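Local atomic coordinates of inorganic pyrophosphatase (Helicobacter pylori, PDB entry 2BQX), a protein that hydrolyses inorganic pyrophosphate to two phosphate ions with the help of magnesium, working as a homohexamer in the cytoplasm. Residues A70-D75 with A106-K111; A86-V91 with E102-L107. One frame throughout, in Å; residues are numbered along the deposited sequence.

How the contacts relate
Both contacts lie in the buried mixed beta sheet of the subunit, their centres about 8 Å apart, and both end on strand 99-108, sharing Ala106 and Leu107. Along the chain come strand 69-72, then strand 83-96, then strand 99-108, so the last is flanked by the other two: contact 1 pairs it in parallel with 69-72, contact 2 pairs it antiparallel with 83-96, its hairpin partner. Leu71 N and Leu104 O, 2.7 Å apart, probably form a hydrogen bond that carries the parallel pairing of contact 1 into 102-107. The sheet thus holds together strands that bear Asp69, Asp101 and Lys103, residues of or beside the predicted metal site.

Contact 1. Residues A70-D75 with A106-K111; sequences ALVLSD and ALPIDK
Ala106 is gripped through both its backbone polar atoms by the chain on either side of Val72. Ala106 N donates to Leu71 O at 2.8 Å, and Ala106 O accepts from Leu73 N at the same length. Two bonds from one residue to the neighbours of its partner are the signature of a parallel bridge, here between Val72 and Ala106. A third, softer contact lies between them, a CA-H...O approach of Val72 CA to Ala106 O at 3.4 Å. The small methyl of alanine suits this place: CB lies on the same face of the sheet as the Val72 side chain and also meets Ala86 of strand 83-96.

Leu73 sits where the strand gives way to loop. Leu73 CB packs on Leu107 CD2 at 3.8 Å, while the same methyl comes to 3.2 Å from Leu73 O. Farther out, the Leu73 side chain touches Ile133 of helix 127-139 and Ile105, an all-aliphatic setting that suits a branched, apolar leucine.

Pro108 lacks an amide hydrogen, so it contributes ring carbons instead. Pro108 CD rests 3.3 Å from Leu73 O, and Pro108 CG meets Val72 CG1 at 3.8 Å, the two side chains crossing obliquely. The valine methyl is brought there by chi1 of 180°, which sets CG1 anti to the backbone N. Ser74, next after Leu73, brushes the Pro108 ring with CB, and Ser74 OG is engaged by Val76 N in its own loop.

The short strand segments 70-72 and 106-108 are already inclined at 44° to each other, and strand 69-72 ends at Val72. The arrangement is the end of the parallel pairing of strands 69-72 and 99-108, one bridge of which falls within these segments, in the curled mixed sheet of the pyrophosphatase fold.

Contact 2. Residues A86-V91 with E102-L107; sequences ARLVGV and EKLIAL
A beta hairpin interrupted by a classic bulge joins strands 83-96 and 99-108: Val89 and Gly90 both face Ile105. Ile105 O accepts from Val89 N at 3.0 Å and, weakly, from Gly90 N, while Ile105 N returns a bond to Gly90 O at 2.8 Å, approaching from above the carbonyl plane (48° out of it). Ile105 CB packs on Gly90 O at 3.5 Å, and the backbone of Gly90 is nearly fully extended (phi 172°, psi -171°), a shape glycine adopts more readily than other residues. Past the bulge, Val91 pairs with Leu104.

Before it, Arg87 and Leu107 form a hydrogen-bonded pair, followed by the non-hydrogen-bonded pair Leu88 and Ala106; Leu88 continues to Ala160 and Leu164 of helix 157-171. Val89 CG2 packs on Ile105 CG2 at 3.8 Å, the side chains crossing at about a right angle. Lys103 NZ makes salt bridges to Asp69 and Asp101, predicted magnesium ligands, and a hydrogen bond to Tyr54, predicted to bind substrate.

Arginine suits this partly exposed position, where its long aliphatic chain can lie across leucine and still reach a polar partner, Arg87 NH2 donating to Val119 O. Leu107 CD1 lies over a guanidinium face, 3.6 Å from Arg87 NH1.

Contact 1. Residues A70-D75 with A106-K111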
ATOM      1  N   ALA A  70       9.897  10.065 -21.786  1.00 22.31           N
ATOM      2  CA  ALA A  70       9.230  11.179 -21.141  1.00 20.92           C
ATOM      3  C   ALA A  70       8.896  10.838 -19.701  1.00 22.01           C
ATOM      4  O   ALA A  70       8.507   9.713 -19.396  1.00 21.07           O
ATOM      5  CB  ALA A  70       7.960  11.531 -21.887  1.00 22.78           C
ATOM      6  N   LEU A  71       9.083  11.810 -18.820  1.00 20.19           N
ATOM      7  CA  LEU A  71       8.734  11.640 -17.427  1.00 20.85           C
ATOM      8  C   LEU A  71       7.420  12.385 -17.323  1.00 20.73           C
ATOM      9  O   LEU A  71       7.289  13.489 -17.851  1.00 19.65           O
ATOM     10  CB  LEU A  71       9.765  12.302 -16.515  1.00 22.44           C
ATOM     11  CG  LEU A  71      11.104  11.567 -16.385  1.00 26.38           C
ATOM     12  CD1 LEU A  71      12.125  12.461 -15.681  1.00 28.09           C
ATOM     13  CD2 LEU A  71      10.889  10.287 -15.592  1.00 31.20           C
ATOM     14  N   VAL A  72       6.430  11.772 -16.688  1.00 19.55           N
ATOM     15  CA  VAL A  72       5.150  12.438 -16.515  1.00 18.55           C
ATOM     16  C   VAL A  72       5.005  12.698 -15.024  1.00 19.15           C
ATOM     17  O   VAL A  72       4.737  11.781 -14.254  1.00 17.34           O
ATOM     18  CB  VAL A  72       3.975  11.567 -17.023  1.00 19.97           C
ATOM     19  CG1 VAL A  72       2.660  12.309 -16.808  1.00 18.59           C
ATOM     20  CG2 VAL A  72       4.159  11.261 -18.511  1.00 18.45           C
ATOM     21  N   LEU A  73       5.227  13.947 -14.622  1.00 19.44           N
ATOM     22  CA  LEU A  73       5.129  14.343 -13.223  1.00 20.72           C
ATOM     23  C   LEU A  73       3.674  14.437 -12.794  1.00 22.14           C
ATOM     24  O   LEU A  73       2.834  14.988 -13.500  1.00 25.44           O
ATOM     25  CB  LEU A  73       5.841  15.680 -13.004  1.00 21.08           C
ATOM     26  CG  LEU A  73       7.371  15.602 -12.903  1.00 20.73           C
ATOM     27  CD1 LEU A  73       7.959  14.978 -14.156  1.00 23.82           C
ATOM     28  CD2 LEU A  73       7.930  16.996 -12.683  1.00 23.38           C
ATOM     29  N   SER A  74       3.377  13.892 -11.623  1.00 22.69           N
ATOM     30  CA  SER A  74       2.011  13.878 -11.131  1.00 23.20           C
ATOM     31  C   SER A  74       2.058  13.517  -9.667  1.00 23.11           C
ATOM     32  O   SER A  74       3.068  13.013  -9.185  1.00 22.50           O
ATOM     33  CB  SER A  74       1.202  12.811 -11.885  1.00 23.46           C
ATOM     34  OG  SER A  74      -0.055  12.597 -11.269  1.00 27.88           O
ATOM     35  N   ASP A  75       0.974  13.779  -8.949  1.00 23.10           N
ATOM     36  CA  ASP A  75       0.951  13.398  -7.550  1.00 23.63           C
ATOM     37  C   ASP A  75       0.546  11.937  -7.460  1.00 22.94           C
ATOM     38  O   ASP A  75       0.761  11.298  -6.431  1.00 23.72           O
ATOM     39  CB  ASP A  75      -0.035  14.248  -6.755  1.00 26.30           C
ATOM     40  CG  ASP A  75       0.420  15.685  -6.620  1.00 27.85           C
ATOM     41  OD1 ASP A  75       1.646  15.921  -6.602  1.00 28.93           O
ATOM     42  OD2 ASP A  75      -0.450  16.568  -6.517  1.00 29.05           O
ATOM     43  N   ALA A 106       7.162  16.157 -18.612  1.00 19.59           N
ATOM     44  CA  ALA A 106       5.772  16.489 -18.907  1.00 20.10           C
ATOM     45  C   ALA A 106       4.809  16.365 -17.737  1.00 21.53           C
ATOM     46  O   ALA A 106       5.161  15.870 -16.673  1.00 21.29           O
ATOM     47  CB  ALA A 106       5.278  15.611 -20.054  1.00 18.36           C
ATOM     48  N   LEU A 107       3.579  16.813 -17.974  1.00 21.61           N
ATOM     49  CA  LEU A 107       2.502  16.756 -16.995  1.00 21.75           C
ATOM     50  C   LEU A 107       1.258  16.277 -17.733  1.00 21.71           C
ATOM     51  O   LEU A 107       1.138  16.460 -18.945  1.00 23.18           O
ATOM     52  CB  LEU A 107       2.242  18.149 -16.410  1.00 20.67           C
ATOM     53  CG  LEU A 107       3.285  18.720 -15.444  1.00 23.63           C
ATOM     54  CD1 LEU A 107       3.135  20.225 -15.355  1.00 25.03           C
ATOM     55  CD2 LEU A 107       3.118  18.074 -14.073  1.00 23.50           C
ATOM     56  N   PRO A 108       0.323  15.635 -17.020  1.00 22.31           N
ATOM     57  CA  PRO A 108      -0.882  15.180 -17.714  1.00 21.86           C
ATOM     58  C   PRO A 108      -1.597  16.437 -18.187  1.00 21.60           C
ATOM     59  O   PRO A 108      -1.412  17.500 -17.598  1.00 22.64           O
ATOM     60  CB  PRO A 108      -1.673  14.477 -16.614  1.00 22.19           C
ATOM     61  CG  PRO A 108      -0.602  13.995 -15.677  1.00 23.05           C
ATOM     62  CD  PRO A 108       0.331  15.180 -15.620  1.00 20.85           C
ATOM     63  N   ILE A 109      -2.398  16.339 -19.240  1.00 22.69           N
ATOM     64  CA  ILE A 109      -3.113  17.522 -19.693  1.00 24.59           C
ATOM     65  C   ILE A 109      -4.134  17.878 -18.620  1.00 26.24           C
ATOM     66  O   ILE A 109      -4.587  17.004 -17.875  1.00 25.66           O
ATOM     67  CB  ILE A 109      -3.828  17.288 -21.038  1.00 24.15           C
ATOM     68  CG1 ILE A 109      -4.704  16.038 -20.959  1.00 25.06           C
ATOM     69  CG2 ILE A 109      -2.798  17.164 -22.165  1.00 23.42           C
ATOM     70  CD1 ILE A 109      -5.531  15.803 -22.208  1.00 25.62           C
ATOM     71  N   ASP A 110      -4.488  19.157 -18.537  1.00 26.61           N
ATOM     72  CA  ASP A 110      -5.443  19.629 -17.535  1.00 29.65           C
ATOM     73  C   ASP A 110      -6.779  18.887 -17.539  1.00 29.35           C
ATOM     74  O   ASP A 110      -7.424  18.756 -16.498  1.00 29.11           O
ATOM     75  CB  ASP A 110      -5.691  21.136 -17.704  1.00 30.19           C
ATOM     76  CG  ASP A 110      -4.501  21.976 -17.284  1.00 33.38           C
ATOM     77  OD1 ASP A 110      -3.575  21.436 -16.646  1.00 33.01           O
ATOM     78  OD2 ASP A 110      -4.488  23.190 -17.579  1.00 36.50           O
ATOM     79  N   LYS A 111      -7.196  18.400 -18.703  1.00 31.18           N
ATOM     80  CA  LYS A 111      -8.456  17.674 -18.797  1.00 32.01           C
ATOM     81  C   LYS A 111      -8.401  16.398 -17.949  1.00 31.71           C
ATOM     82  O   LYS A 111      -9.412  15.964 -17.389  1.00 31.80           O
ATOM     83  CB  LYS A 111      -8.758  17.327 -20.258  1.00 35.00           C
ATOM     84  CG  LYS A 111     -10.110  16.672 -20.482  1.00 40.40           C
ATOM     85  CD  LYS A 111     -10.384  16.470 -21.962  1.00 45.32           C
ATOM     86  CE  LYS A 111     -11.714  15.766 -22.194  1.00 47.75           C
ATOM     87  NZ  LYS A 111     -12.861  16.547 -21.655  1.00 50.89           N
TER

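Contact 2. Residues A86-V91 with E102-L107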
ATOM      1  N   ALA A  86      -0.227  13.993 -22.346  1.00 22.37           N
ATOM      2  CA  ALA A  86       0.537  14.946 -21.561  1.00 22.39           C
ATOM      3  C   ALA A  86       0.916  16.214 -22.320  1.00 22.74           C
ATOM      4  O   ALA A  86       0.637  16.352 -23.513  1.00 23.55           O
ATOM      5  CB  ALA A  86       1.798  14.266 -21.044  1.00 21.77           C
ATOM      6  N   ARG A  87       1.545  17.145 -21.614  1.00 23.63           N
ATOM      7  CA  ARG A  87       1.998  18.389 -22.225  1.00 23.59           C
ATOM      8  C   ARG A  87       3.420  18.641 -21.746  1.00 23.12           C
ATOM      9  O   ARG A  87       3.740  18.415 -20.581  1.00 24.04           O
ATOM     10  CB  ARG A  87       1.084  19.549 -21.833  1.00 23.13           C
ATOM     11  CG  ARG A  87       1.031  19.848 -20.348  1.00 23.09           C
ATOM     12  CD  ARG A  87      -0.107  20.822 -20.053  1.00 22.96           C
ATOM     13  NE  ARG A  87      -0.225  21.125 -18.635  1.00 22.16           N
ATOM     14  CZ  ARG A  87       0.594  21.929 -17.968  1.00 24.81           C
ATOM     15  NH1 ARG A  87       0.404  22.133 -16.670  1.00 25.06           N
ATOM     16  NH2 ARG A  87       1.588  22.545 -18.598  1.00 26.77           N
ATOM     17  N   LEU A  88       4.276  19.094 -22.653  1.00 22.53           N
ATOM     18  CA  LEU A  88       5.672  19.364 -22.323  1.00 23.39           C
ATOM     19  C   LEU A  88       5.897  20.640 -21.526  1.00 22.57           C
ATOM     20  O   LEU A  88       5.201  21.637 -21.719  1.00 23.86           O
ATOM     21  CB  LEU A  88       6.502  19.463 -23.606  1.00 23.22           C
ATOM     22  CG  LEU A  88       7.235  18.254 -24.183  1.00 27.63           C
ATOM     23  CD1 LEU A  88       6.402  17.006 -24.082  1.00 28.16           C
ATOM     24  CD2 LEU A  88       7.600  18.572 -25.634  1.00 25.04           C
ATOM     25  N   VAL A  89       6.876  20.597 -20.627  1.00 22.18           N
ATOM     26  CA  VAL A  89       7.252  21.771 -19.851  1.00 22.89           C
ATOM     27  C   VAL A  89       8.773  21.896 -19.808  1.00 22.55           C
ATOM     28  O   VAL A  89       9.307  22.899 -19.331  1.00 23.89           O
ATOM     29  CB  VAL A  89       6.686  21.752 -18.395  1.00 22.08           C
ATOM     30  CG1 VAL A  89       5.164  21.816 -18.437  1.00 23.76           C
ATOM     31  CG2 VAL A  89       7.153  20.513 -17.648  1.00 23.08           C
ATOM     32  N   GLY A  90       9.469  20.881 -20.315  1.00 22.69           N
ATOM     33  CA  GLY A  90      10.924  20.921 -20.322  1.00 20.90           C
ATOM     34  C   GLY A  90      11.593  19.627 -20.752  1.00 21.47           C
ATOM     35  O   GLY A  90      10.933  18.709 -21.232  1.00 21.59           O
ATOM     36  N   VAL A  91      12.912  19.565 -20.592  1.00 21.60           N
ATOM     37  CA  VAL A  91      13.671  18.372 -20.946  1.00 21.60           C
ATOM     38  C   VAL A  91      14.906  18.242 -20.055  1.00 22.07           C
ATOM     39  O   VAL A  91      15.511  19.243 -19.660  1.00 21.81           O
ATOM     40  CB  VAL A  91      14.103  18.396 -22.447  1.00 22.24           C
ATOM     41  CG1 VAL A  91      14.981  19.608 -22.725  1.00 24.31           C
ATOM     42  CG2 VAL A  91      14.843  17.111 -22.798  1.00 22.35           C
ATOM     43  N   GLU A 102      18.080  12.061 -23.582  1.00 29.62           N
ATOM     44  CA  GLU A 102      17.196  13.156 -23.243  1.00 30.38           C
ATOM     45  C   GLU A 102      15.932  12.579 -22.636  1.00 28.86           C
ATOM     46  O   GLU A 102      15.441  11.542 -23.081  1.00 30.70           O
ATOM     47  CB  GLU A 102      16.844  13.954 -24.502  1.00 32.52           C
ATOM     48  CG  GLU A 102      16.195  13.100 -25.588  1.00 38.19           C
ATOM     49  CD  GLU A 102      17.180  12.155 -26.261  1.00 40.60           C
ATOM     50  OE1 GLU A 102      16.754  11.066 -26.705  1.00 41.25           O
ATOM     51  OE2 GLU A 102      18.375  12.507 -26.358  1.00 41.78           O
ATOM     52  N   LYS A 103      15.419  13.230 -21.601  1.00 26.77           N
ATOM     53  CA  LYS A 103      14.183  12.769 -20.982  1.00 25.63           C
ATOM     54  C   LYS A 103      13.235  13.957 -21.011  1.00 23.89           C
ATOM     55  O   LYS A 103      13.480  14.960 -20.348  1.00 23.61           O
ATOM     56  CB  LYS A 103      14.404  12.337 -19.523  1.00 27.21           C
ATOM     57  CG  LYS A 103      15.484  11.288 -19.292  1.00 27.72           C
ATOM     58  CD  LYS A 103      15.151   9.955 -19.927  1.00 26.07           C
ATOM     59  CE  LYS A 103      16.263   8.935 -19.672  1.00 27.56           C
ATOM     60  NZ  LYS A 103      16.077   7.703 -20.485  1.00 27.67           N
ATOM     61  N   LEU A 104      12.171  13.857 -21.794  1.00 22.06           N
ATOM     62  CA  LEU A 104      11.198  14.934 -21.861  1.00 22.14           C
ATOM     63  C   LEU A 104      10.534  15.032 -20.486  1.00 22.05           C
ATOM     64  O   LEU A 104      10.325  14.017 -19.825  1.00 22.10           O
ATOM     65  CB  LEU A 104      10.144  14.629 -22.935  1.00 22.25           C
ATOM     66  CG  LEU A 104      10.624  14.605 -24.393  1.00 21.12           C
ATOM     67  CD1 LEU A 104       9.507  14.125 -25.320  1.00 22.07           C
ATOM     68  CD2 LEU A 104      11.077  15.996 -24.787  1.00 21.43           C
ATOM     69  N   ILE A 105      10.225  16.250 -20.052  1.00 21.23           N
ATOM     70  CA  ILE A 105       9.568  16.467 -18.761  1.00 20.66           C
ATOM     71  C   ILE A 105       8.150  16.914 -19.078  1.00 20.89           C
ATOM     72  O   ILE A 105       7.950  17.939 -19.735  1.00 20.94           O
ATOM     73  CB  ILE A 105      10.270  17.571 -17.937  1.00 19.29           C
ATOM     74  CG1 ILE A 105      11.745  17.213 -17.713  1.00 19.89           C
ATOM     75  CG2 ILE A 105       9.541  17.779 -16.602  1.00 20.53           C
ATOM     76  CD1 ILE A 105      11.993  15.892 -17.017  1.00 18.05           C
ATOM     77  N   ALA A 106       7.162  16.157 -18.612  1.00 19.59           N
ATOM     78  CA  ALA A 106       5.772  16.489 -18.907  1.00 20.10           C
ATOM     79  C   ALA A 106       4.809  16.365 -17.737  1.00 21.53           C
ATOM     80  O   ALA A 106       5.161  15.870 -16.673  1.00 21.29           O
ATOM     81  CB  ALA A 106       5.278  15.611 -20.054  1.00 18.36           C
ATOM     82  N   LEU A 107       3.579  16.813 -17.974  1.00 21.61           N
ATOM     83  CA  LEU A 107       2.502  16.756 -16.995  1.00 21.75           C
ATOM     84  C   LEU A 107       1.258  16.277 -17.733  1.00 21.71           C
ATOM     85  O   LEU A 107       1.138  16.460 -18.945  1.00 23.18           O
ATOM     86  CB  LEU A 107       2.242  18.149 -16.410  1.00 20.67           C
ATOM     87  CG  LEU A 107       3.285  18.720 -15.444  1.00 23.63           C
ATOM     88  CD1 LEU A 107       3.135  20.225 -15.355  1.00 25.03           C
ATOM     89  CD2 LEU A 107       3.118  18.074 -14.073  1.00 23.50           C
TER